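Long-range contacts in molybdate binding protein II (Clostridium pasteurianum, PDB 1GUN), which binds molybdenum, here taken up as molybdate ions by a six-chain assembly, and is reported to contain a pterin: residues Val20-Val25 and Thr36-Leu41; Ile3-Gln8 and Thr56-Ser61; Lys10-Gly15 and Gly52-Ala57. All coordinates share one frame; numbering follows the deposited sequence.

Interaction 1 of 3, residues Val20-Val25 and Thr36-Leu41. With MOO (molybdate ion), chain H; MOO (molybdate ion), chain G.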
loop_
_atom_site.group_PDB
_atom_site.type_symbol
_atom_site.label_atom_id
_atom_site.label_comp_id
_atom_site.label_asym_id
_atom_site.label_seq_id
_atom_site.Cartn_x
_atom_site.Cartn_y
_atom_site.Cartn_z
ATOM N N VAL A 20 -11.259 10.835 -14.313
ATOM C CA VAL A 20 -11.493 12.133 -13.650
ATOM C C VAL A 20 -10.462 12.526 -12.605
ATOM O O VAL A 20 -9.980 13.659 -12.614
ATOM C CB VAL A 20 -12.919 12.184 -13.039
ATOM C CG1 VAL A 20 -13.227 13.555 -12.411
ATOM C CG2 VAL A 20 -13.902 11.874 -14.173
ATOM N N VAL A 21 -10.124 11.571 -11.729
ATOM C CA VAL A 21 -9.202 11.719 -10.607
ATOM C C VAL A 21 -7.890 10.944 -10.831
ATOM O O VAL A 21 -6.819 11.460 -10.490
ATOM C CB VAL A 21 -9.878 11.264 -9.286
ATOM C CG1 VAL A 21 -8.870 11.121 -8.132
ATOM C CG2 VAL A 21 -11.019 12.233 -8.884
ATOM N N THR A 22 -7.989 9.763 -11.440
ATOM C CA THR A 22 -6.815 8.882 -11.679
ATOM C C THR A 22 -6.481 8.776 -13.165
ATOM O O THR A 22 -7.222 9.259 -14.038
ATOM C CB THR A 22 -7.083 7.443 -11.101
ATOM O OG1 THR A 22 -8.276 6.827 -11.618
ATOM C CG2 THR A 22 -7.374 7.570 -9.590
ATOM N N ALA A 23 -5.396 8.071 -13.459
ATOM C CA ALA A 23 -4.967 7.817 -14.832
ATOM C C ALA A 23 -4.276 6.451 -14.834
ATOM O O ALA A 23 -3.703 6.054 -13.803
ATOM C CB ALA A 23 -3.970 8.905 -15.355
ATOM N N GLU A 24 -4.356 5.746 -15.966
ATOM C CA GLU A 24 -3.700 4.451 -16.118
ATOM C C GLU A 24 -2.555 4.549 -17.149
ATOM O O GLU A 24 -2.797 4.949 -18.307
ATOM C CB GLU A 24 -4.736 3.399 -16.549
ATOM C CG GLU A 24 -4.187 1.973 -16.597
ATOM C CD GLU A 24 -5.205 0.995 -17.163
ATOM O OE1 GLU A 24 -5.235 0.857 -18.397
ATOM O OE2 GLU A 24 -5.957 0.388 -16.387
ATOM N N VAL A 25 -1.332 4.186 -16.731
ATOM C CA VAL A 25 -0.157 4.208 -17.596
ATOM C C VAL A 25 0.319 2.765 -17.791
ATOM O O VAL A 25 0.419 1.990 -16.831
ATOM C CB VAL A 25 1.006 5.011 -16.953
ATOM C CG1 VAL A 25 2.217 5.048 -17.912
ATOM C CG2 VAL A 25 0.536 6.432 -16.580
ATOM N N THR A 36 1.660 -2.060 -15.295
ATOM C CA THR A 36 0.510 -1.149 -15.369
ATOM C C THR A 36 0.457 -0.377 -14.051
ATOM O O THR A 36 0.570 -0.963 -12.964
ATOM C CB THR A 36 -0.799 -1.975 -15.510
ATOM O OG1 THR A 36 -0.806 -2.689 -16.764
ATOM C CG2 THR A 36 -2.019 -1.081 -15.655
ATOM N N SER A 37 0.336 0.936 -14.164
ATOM C CA SER A 37 0.282 1.829 -12.998
ATOM C C SER A 37 -0.971 2.712 -12.998
ATOM O O SER A 37 -1.378 3.171 -14.070
ATOM C CB SER A 37 1.481 2.794 -13.154
ATOM O OG SER A 37 1.418 3.909 -12.254
ATOM N N ILE A 38 -1.557 2.949 -11.819
ATOM C CA ILE A 38 -2.680 3.864 -11.680
ATOM C C ILE A 38 -2.213 4.937 -10.697
ATOM O O ILE A 38 -1.878 4.617 -9.544
ATOM C CB ILE A 38 -3.906 3.122 -11.176
ATOM C CG1 ILE A 38 -4.472 2.286 -12.340
ATOM C CG2 ILE A 38 -4.978 4.133 -10.679
ATOM C CD1 ILE A 38 -5.633 1.374 -11.899
ATOM N N ILE A 39 -2.118 6.177 -11.185
ATOM C CA ILE A 39 -1.657 7.283 -10.354
ATOM C C ILE A 39 -2.624 8.451 -10.485
ATOM O O ILE A 39 -3.671 8.328 -11.139
ATOM C CB ILE A 39 -0.267 7.777 -10.832
ATOM C CG1 ILE A 39 -0.306 7.991 -12.343
ATOM C CG2 ILE A 39 0.847 6.790 -10.422
ATOM C CD1 ILE A 39 0.838 8.825 -12.919
ATOM N N SER A 40 -2.307 9.581 -9.853
ATOM C CA SER A 40 -3.228 10.734 -10.018
ATOM C C SER A 40 -3.114 11.333 -11.386
ATOM O O SER A 40 -2.021 11.428 -11.979
ATOM C CB SER A 40 -3.054 11.815 -8.954
ATOM O OG SER A 40 -1.827 12.438 -9.199
ATOM N N LEU A 41 -4.269 11.771 -11.902
ATOM C CA LEU A 41 -4.329 12.451 -13.178
ATOM C C LEU A 41 -3.400 13.660 -13.095
ATOM O O LEU A 41 -2.692 13.982 -14.052
ATOM C CB LEU A 41 -5.774 12.892 -13.434
ATOM C CG LEU A 41 -5.883 13.633 -14.782
ATOM C CD1 LEU A 41 -5.517 12.844 -16.020
ATOM C CD2 LEU A 41 -7.277 14.208 -14.913
HETATM MO MO MOO H . -12.093 7.633 -11.635
HETATM O O1 MOO H . -12.830 7.543 -10.046
HETATM O O2 MOO H . -10.739 8.741 -11.741
HETATM O O3 MOO H . -11.734 6.101 -12.413
HETATM O O4 MOO H . -13.351 8.342 -12.661
HETATM MO MO MOO G . 0.233 9.282 -7.033
HETATM O O1 MOO G . 0.017 10.318 -8.435
HETATM O O2 MOO G . 1.592 8.214 -7.373
HETATM O O3 MOO G . -1.240 8.360 -6.706
HETATM O O4 MOO G . 0.609 10.265 -5.625
#

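Interaction 2 of 3, residues Ile3-Gln8 and Thr56-Ser61. With MOO (molybdate ion), chain J.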
loop_
_atom_site.group_PDB
_atom_site.type_symbol
_atom_site.label_atom_id
_atom_site.label_comp_id
_atom_site.label_asym_id
_atom_site.label_seq_id
_atom_site.Cartn_x
_atom_site.Cartn_y
_atom_site.Cartn_z
ATOM N N ILE A 3 15.862 6.872 -3.979
ATOM C CA ILE A 3 14.689 6.735 -3.117
ATOM C C ILE A 3 14.851 5.323 -2.558
ATOM O O ILE A 3 15.493 4.473 -3.191
ATOM C CB ILE A 3 13.394 6.958 -3.931
ATOM C CG1 ILE A 3 12.154 6.995 -3.032
ATOM C CG2 ILE A 3 13.286 5.940 -5.060
ATOM C CD1 ILE A 3 10.948 7.640 -3.722
ATOM N N SER A 4 14.303 5.065 -1.383
ATOM C CA SER A 4 14.502 3.774 -0.758
ATOM C C SER A 4 13.823 2.646 -1.541
ATOM O O SER A 4 14.231 1.494 -1.391
ATOM C CB SER A 4 13.944 3.787 0.684
ATOM O OG SER A 4 12.550 4.150 0.711
ATOM N N ALA A 5 12.789 2.962 -2.317
ATOM C CA ALA A 5 12.077 1.867 -3.033
ATOM C C ALA A 5 13.047 1.103 -3.930
ATOM O O ALA A 5 13.609 1.662 -4.877
ATOM C CB ALA A 5 10.896 2.410 -3.817
ATOM N N ARG A 6 13.213 -0.192 -3.669
ATOM C CA ARG A 6 14.241 -0.957 -4.367
ATOM C C ARG A 6 13.933 -1.452 -5.788
ATOM O O ARG A 6 14.819 -1.922 -6.488
ATOM C CB ARG A 6 14.704 -2.105 -3.489
ATOM C CG ARG A 6 15.513 -1.585 -2.266
ATOM C CD ARG A 6 16.088 -2.679 -1.435
ATOM N NE ARG A 6 17.240 -3.313 -2.080
ATOM C CZ ARG A 6 18.459 -2.758 -2.138
ATOM N NH1 ARG A 6 18.686 -1.539 -1.641
ATOM N NH2 ARG A 6 19.459 -3.409 -2.714
ATOM N N ASN A 7 12.678 -1.378 -6.191
ATOM C CA ASN A 7 12.291 -1.826 -7.522
ATOM C C ASN A 7 12.145 -0.598 -8.451
ATOM O O ASN A 7 11.242 0.220 -8.257
ATOM C CB ASN A 7 10.960 -2.620 -7.425
ATOM C CG ASN A 7 11.108 -3.811 -6.502
ATOM O OD1 ASN A 7 11.872 -4.746 -6.826
ATOM N ND2 ASN A 7 10.485 -3.759 -5.319
ATOM N N GLN A 8 13.028 -0.485 -9.461
ATOM C CA GLN A 8 13.043 0.614 -10.449
ATOM C C GLN A 8 13.185 -0.048 -11.821
ATOM O O GLN A 8 14.286 -0.522 -12.194
ATOM C CB GLN A 8 14.218 1.564 -10.171
ATOM C CG GLN A 8 14.074 2.131 -8.772
ATOM C CD GLN A 8 15.013 3.264 -8.393
ATOM O OE1 GLN A 8 15.569 3.932 -9.263
ATOM N NE2 GLN A 8 15.149 3.512 -7.083
ATOM N N THR A 56 10.363 5.482 -15.674
ATOM C CA THR A 56 10.723 4.393 -14.763
ATOM C C THR A 56 9.563 4.035 -13.801
ATOM O O THR A 56 8.956 4.912 -13.197
ATOM C CB THR A 56 11.960 4.851 -13.950
ATOM O OG1 THR A 56 13.090 4.987 -14.832
ATOM C CG2 THR A 56 12.424 3.757 -12.994
ATOM N N ALA A 57 9.253 2.753 -13.652
ATOM C CA ALA A 57 8.186 2.336 -12.723
ATOM C C ALA A 57 8.923 2.034 -11.422
ATOM O O ALA A 57 9.951 1.366 -11.441
ATOM C CB ALA A 57 7.473 1.064 -13.229
ATOM N N VAL A 58 8.377 2.504 -10.308
ATOM C CA VAL A 58 8.979 2.351 -8.993
ATOM C C VAL A 58 8.021 1.664 -8.017
ATOM O O VAL A 58 6.887 2.100 -7.849
ATOM C CB VAL A 58 9.390 3.753 -8.470
ATOM C CG1 VAL A 58 10.011 3.595 -7.092
ATOM C CG2 VAL A 58 10.399 4.384 -9.499
ATOM N N VAL A 59 8.485 0.618 -7.336
ATOM C CA VAL A 59 7.613 -0.107 -6.388
ATOM C C VAL A 59 8.298 -0.421 -5.032
ATOM O O VAL A 59 9.392 -0.966 -4.998
ATOM C CB VAL A 59 7.171 -1.486 -6.984
ATOM C CG1 VAL A 59 6.172 -2.159 -6.038
ATOM C CG2 VAL A 59 6.569 -1.344 -8.393
ATOM N N LYS A 60 7.657 -0.081 -3.889
ATOM C CA LYS A 60 8.218 -0.357 -2.552
ATOM C C LYS A 60 8.287 -1.869 -2.325
ATOM O O LYS A 60 7.362 -2.612 -2.701
ATOM C CB LYS A 60 7.436 0.397 -1.428
ATOM C CG LYS A 60 8.200 0.580 -0.078
ATOM C CD LYS A 60 7.370 1.371 0.943
ATOM C CE LYS A 60 8.103 1.511 2.296
ATOM N NZ LYS A 60 8.170 0.189 3.057
ATOM N N SER A 61 9.370 -2.380 -1.705
ATOM C CA SER A 61 9.437 -3.837 -1.530
ATOM C C SER A 61 8.276 -4.454 -0.747
ATOM O O SER A 61 7.851 -5.582 -1.033
ATOM C CB SER A 61 10.750 -4.234 -0.831
ATOM O OG SER A 61 11.841 -3.741 -1.586
HETATM MO MO MOO J . 11.766 -0.149 0.677
HETATM O O1 MOO J . 10.763 -1.145 1.734
HETATM O O2 MOO J . 11.745 -0.883 -0.919
HETATM O O3 MOO J . 13.427 -0.075 1.254
HETATM O O4 MOO J . 11.141 1.495 0.575
#

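Interaction 3 of 3, residues Lys10-Gly15 and Gly52-Ala57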
loop_
_atom_site.group_PDB
_atom_site.type_symbol
_atom_site.label_atom_id
_atom_site.label_comp_id
_atom_site.label_asym_id
_atom_site.label_seq_id
_atom_site.Cartn_x
_atom_site.Cartn_y
_atom_site.Cartn_z
ATOM N N LYS A 10 12.960 0.386 -15.835
ATOM C CA LYS A 10 12.903 1.316 -16.961
ATOM C C LYS A 10 11.986 0.850 -18.069
ATOM O O LYS A 10 12.034 -0.314 -18.432
ATOM C CB LYS A 10 14.334 1.521 -17.517
ATOM C CG LYS A 10 15.237 2.377 -16.639
ATOM C CD LYS A 10 16.623 2.428 -17.286
ATOM C CE LYS A 10 17.642 1.680 -16.469
ATOM N NZ LYS A 10 18.010 2.550 -15.312
ATOM N N GLY A 11 11.206 1.745 -18.661
ATOM C CA GLY A 11 10.313 1.294 -19.711
ATOM C C GLY A 11 9.771 2.381 -20.623
ATOM O O GLY A 11 10.101 3.549 -20.439
ATOM N N LYS A 12 8.921 2.003 -21.573
ATOM C CA LYS A 12 8.428 2.981 -22.533
ATOM C C LYS A 12 6.913 3.001 -22.497
ATOM O O LYS A 12 6.299 1.926 -22.446
ATOM C CB LYS A 12 8.915 2.562 -23.938
ATOM C CG LYS A 12 8.486 3.498 -25.077
ATOM C CD LYS A 12 9.085 3.015 -26.412
ATOM C CE LYS A 12 9.286 4.149 -27.413
ATOM N NZ LYS A 12 9.802 3.696 -28.759
ATOM N N VAL A 13 6.293 4.182 -22.535
ATOM C CA VAL A 13 4.832 4.219 -22.488
ATOM C C VAL A 13 4.122 3.664 -23.734
ATOM O O VAL A 13 4.350 4.145 -24.857
ATOM C CB VAL A 13 4.342 5.648 -22.175
ATOM C CG1 VAL A 13 2.825 5.675 -22.141
ATOM C CG2 VAL A 13 4.994 6.139 -20.848
ATOM N N VAL A 14 3.317 2.623 -23.560
ATOM C CA VAL A 14 2.583 2.077 -24.698
ATOM C C VAL A 14 1.087 2.276 -24.569
ATOM O O VAL A 14 0.334 2.025 -25.512
ATOM C CB VAL A 14 2.901 0.588 -25.009
ATOM C CG1 VAL A 14 4.350 0.513 -25.453
ATOM C CG2 VAL A 14 2.632 -0.323 -23.813
ATOM N N GLY A 15 0.652 2.761 -23.419
ATOM C CA GLY A 15 -0.779 2.991 -23.251
ATOM C C GLY A 15 -1.010 4.057 -22.207
ATOM O O GLY A 15 -0.286 4.071 -21.214
ATOM N N GLY A 52 5.018 6.839 -25.909
ATOM C CA GLY A 52 6.388 6.946 -26.373
ATOM C C GLY A 52 7.414 7.441 -25.378
ATOM O O GLY A 52 8.597 7.210 -25.554
ATOM N N ALA A 53 6.982 8.081 -24.297
ATOM C CA ALA A 53 7.920 8.569 -23.304
ATOM C C ALA A 53 8.714 7.453 -22.621
ATOM O O ALA A 53 8.181 6.339 -22.416
ATOM C CB ALA A 53 7.146 9.362 -22.255
ATOM N N GLU A 54 9.967 7.743 -22.268
ATOM C CA GLU A 54 10.792 6.780 -21.529
ATOM C C GLU A 54 10.787 7.176 -20.077
ATOM O O GLU A 54 11.332 8.223 -19.712
ATOM C CB GLU A 54 12.228 6.723 -22.024
ATOM C CG GLU A 54 12.316 6.202 -23.459
ATOM C CD GLU A 54 12.197 4.685 -23.571
ATOM O OE1 GLU A 54 12.275 3.968 -22.544
ATOM O OE2 GLU A 54 12.045 4.179 -24.705
ATOM N N LEU A 55 10.240 6.297 -19.237
ATOM C CA LEU A 55 10.070 6.586 -17.828
ATOM C C LEU A 55 10.443 5.357 -16.992
ATOM O O LEU A 55 10.691 4.302 -17.552
ATOM C CB LEU A 55 8.589 6.883 -17.589
ATOM C CG LEU A 55 7.943 8.062 -18.346
ATOM C CD1 LEU A 55 6.429 8.041 -18.164
ATOM C CD2 LEU A 55 8.550 9.389 -17.919
ATOM N N THR A 56 10.363 5.482 -15.674
ATOM C CA THR A 56 10.723 4.393 -14.763
ATOM C C THR A 56 9.563 4.035 -13.801
ATOM O O THR A 56 8.956 4.912 -13.197
ATOM C CB THR A 56 11.960 4.851 -13.950
ATOM O OG1 THR A 56 13.090 4.987 -14.832
ATOM C CG2 THR A 56 12.424 3.757 -12.994
ATOM N N ALA A 57 9.253 2.753 -13.652
ATOM C CA ALA A 57 8.186 2.336 -12.723
ATOM C C ALA A 57 8.923 2.034 -11.422
ATOM O O ALA A 57 9.951 1.366 -11.441
ATOM C CB ALA A 57 7.473 1.064 -13.229
#

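Interaction 1 of 3, residues Val20-Val25 and Thr36-Leu41
Val21 turns its carbonyl O to Leu41 N (2.9 Å, N-H...O 175°), while its own N and that of Thr22 reach a molybdate. The Val21-Thr22 peptide thus ties the segments together with its C=O and binds the anion with its N-H. At that ion a single oxygen, O2, takes three donors: Val21 N and Thr22 N, each at 2.9 Å from it, and Thr22 OG1 at 3.1 Å. The hydroxyl gets there because chi1 of 56° places OG1 between the backbone N and the carbonyl carbon, next to the N-H that it assists. Ser40, paired with Thr22 across the strands, grips a second molybdate in a shorter version: its OG (chi1 70°) lies 2.9 Å from O1 of that ion and its N 2.8 Å from the same oxygen. It also N-caps helix 41-47.

Behind these donors the strands zip together through reciprocal backbone bonds, Ala23 with Ile39 and Val25 with Ser37, the latter closing at 2.8 Å from Val25 N to Ser37 O. On one face Val25 CG2 approaches Ile39 CD1 at 4.4 Å; on the other, Glu24 CG lies 3.9 Å from Thr36 CG2, obliquely crossed. Ser37 OG is hydrogen-bonded to Val64 O of the third subunit.

Val21 and Thr22 of the second and fourth subunits give their N-H groups to the first ion, whereas Ser40 shares the second with Ser43 and with Ser4, Lys60 and Ser61 of the fifth subunit. The whole is an antiparallel beta hairpin in a Mop (TOBE) domain, its open end supplying donors to two molybdate sites built between subunits.

Interaction 2 of 3, residues Ile3-Gln8 and Thr56-Ser61
The side-chain amide of Asn7 lies across the end of the strand pair, with Val59 O close to its own plane and 3.0 Å from ND2. On the acceptor side the donor stands 42° above the carbonyl plane of Val59. Chi1 of -59°, setting CG beside the backbone N, brings the amide over this carbonyl. Asn7 CB lies 4.0 Å from Val59 CB, the two residues being paired on one face. Asn7 OD1 accepts from Thr36 N of the third subunit, while Ile35 of that subunit and Val64 of the same chain pack on the residue. The amide of Gln8 works within its own segment: NE2 meets Ala5 O at 3.3 Å, long but straight (179°), with the acceptor in the amide plane, tying the turn back to the strand.

Asn7 also takes part through its backbone, Val59 N giving a 2.9 Å bond to Asn7 O, so that Val59 is held at both its N-H, by the Asn7 carbonyl, and its C=O, by the Asn7 amide. Beside them, Ala5 CB presses on Val58 CG1 at 3.6 Å, and Gln8 CB rests near Thr56 CG2.

Where the strands part, a molybdate sits between the loop Ser4-Arg6 and the Lys60-Ser61 end of the other segment. Its O2 receives Ser61 N and Ser61 OG, both at 2.9 Å from it, and more distantly Arg6 N. Ser4 OG binds O4; Lys60, modelled in two conformers, in one of them bonds O1 through NZ, less certainly, and Thr62 OG1 too. Ser40 and Ser43 of the fifth subunit add further donors, and Arg6 forms a salt bridge with Glu46 of that subunit. Hydroxyls and main-chain N-H groups thus supply most of the grip, which suits a tetrahedral oxyanion held mainly by directional hydrogen bonds.

Interaction 3 of 3, residues Lys10-Gly15 and Gly52-Ala57
Gly11 and Leu55 exchange a reciprocal pair of backbone hydrogen bonds, Gly11 N to Leu55 O at 2.8 Å and Leu55 N to Gly11 O at 3.0 Å, which fix the register of this antiparallel pairing. Two more follow towards the loop: Val13 N gives to Ala53 O, and Gly52 N to Val13 O. The last extends the ladder past the start of strand 54-59, into residues that are no longer strand. Gly52 has a positive phi of 94°, a conformation readily open to glycine.

The apolar side chains that meet are Val13, Ala53 and Leu55. Val13 CG2 touches Leu55 CD1 at 3.6 Å, the two side chains crossing at a slant, and meets Ala53 CB at 4.1 Å. Gly11, buried on the same face as Leu55, brings no side chain to it.

The side chains of Lys10, Lys12, Glu54 and Thr56 lie on the opposite face of the sheet. The Glu54 chain folds at chi2 (-79°), which lays its carboxylate back over the neighbouring strand. OE1 comes 3.1 Å from Gly11 O, two acceptors without a hydrogen bond, an approach probably unfavourable in itself. OE2 comes to 3.6 Å from CB of the extended Lys12 chain, against whose methylenes it rests. The charged ends stay apart, Lys12 NZ lying 4.7 Å from Glu54 OE2, without a formed salt bridge. Farther along, Lys10 lies beside Thr56, pointing the same way, with CG 3.8 Å from OG1.

Strand 7-18 is flanked on its other edge by strand 22-29: Val13 packs on Leu27, and Val14 with Gly15 forms a classic beta bulge opposite Val26. Val49, in the loop after helix 41-47, adjoins Val13 and Leu55, while Thr56 pairs with a strand of the third subunit, carrying the sheet across the interface.

Overall arrangement
All three contacts belong to one antiparallel sheet ordered 34-40, 22-29, 7-18, 54-59. Interaction 1 joins the first two strands as a local hairpin; interactions 2 and 3 join the last two, and share Thr56 and Ala57. Along the chain, interaction 1 is nested within the loops that the other two close. Its centre lies about 14 Å from that of interaction 3, which it touches where Val25 packs on Val13, and about 18 Å from that of interaction 2, on the opposite side of the chain's centre. Interactions 1 and 2 supply complementary molybdate ligands: Ser40 and Ser43 of one subunit meet Ser4, Lys60 and Ser61 of another, which suggests that ion binding and assembly are linked.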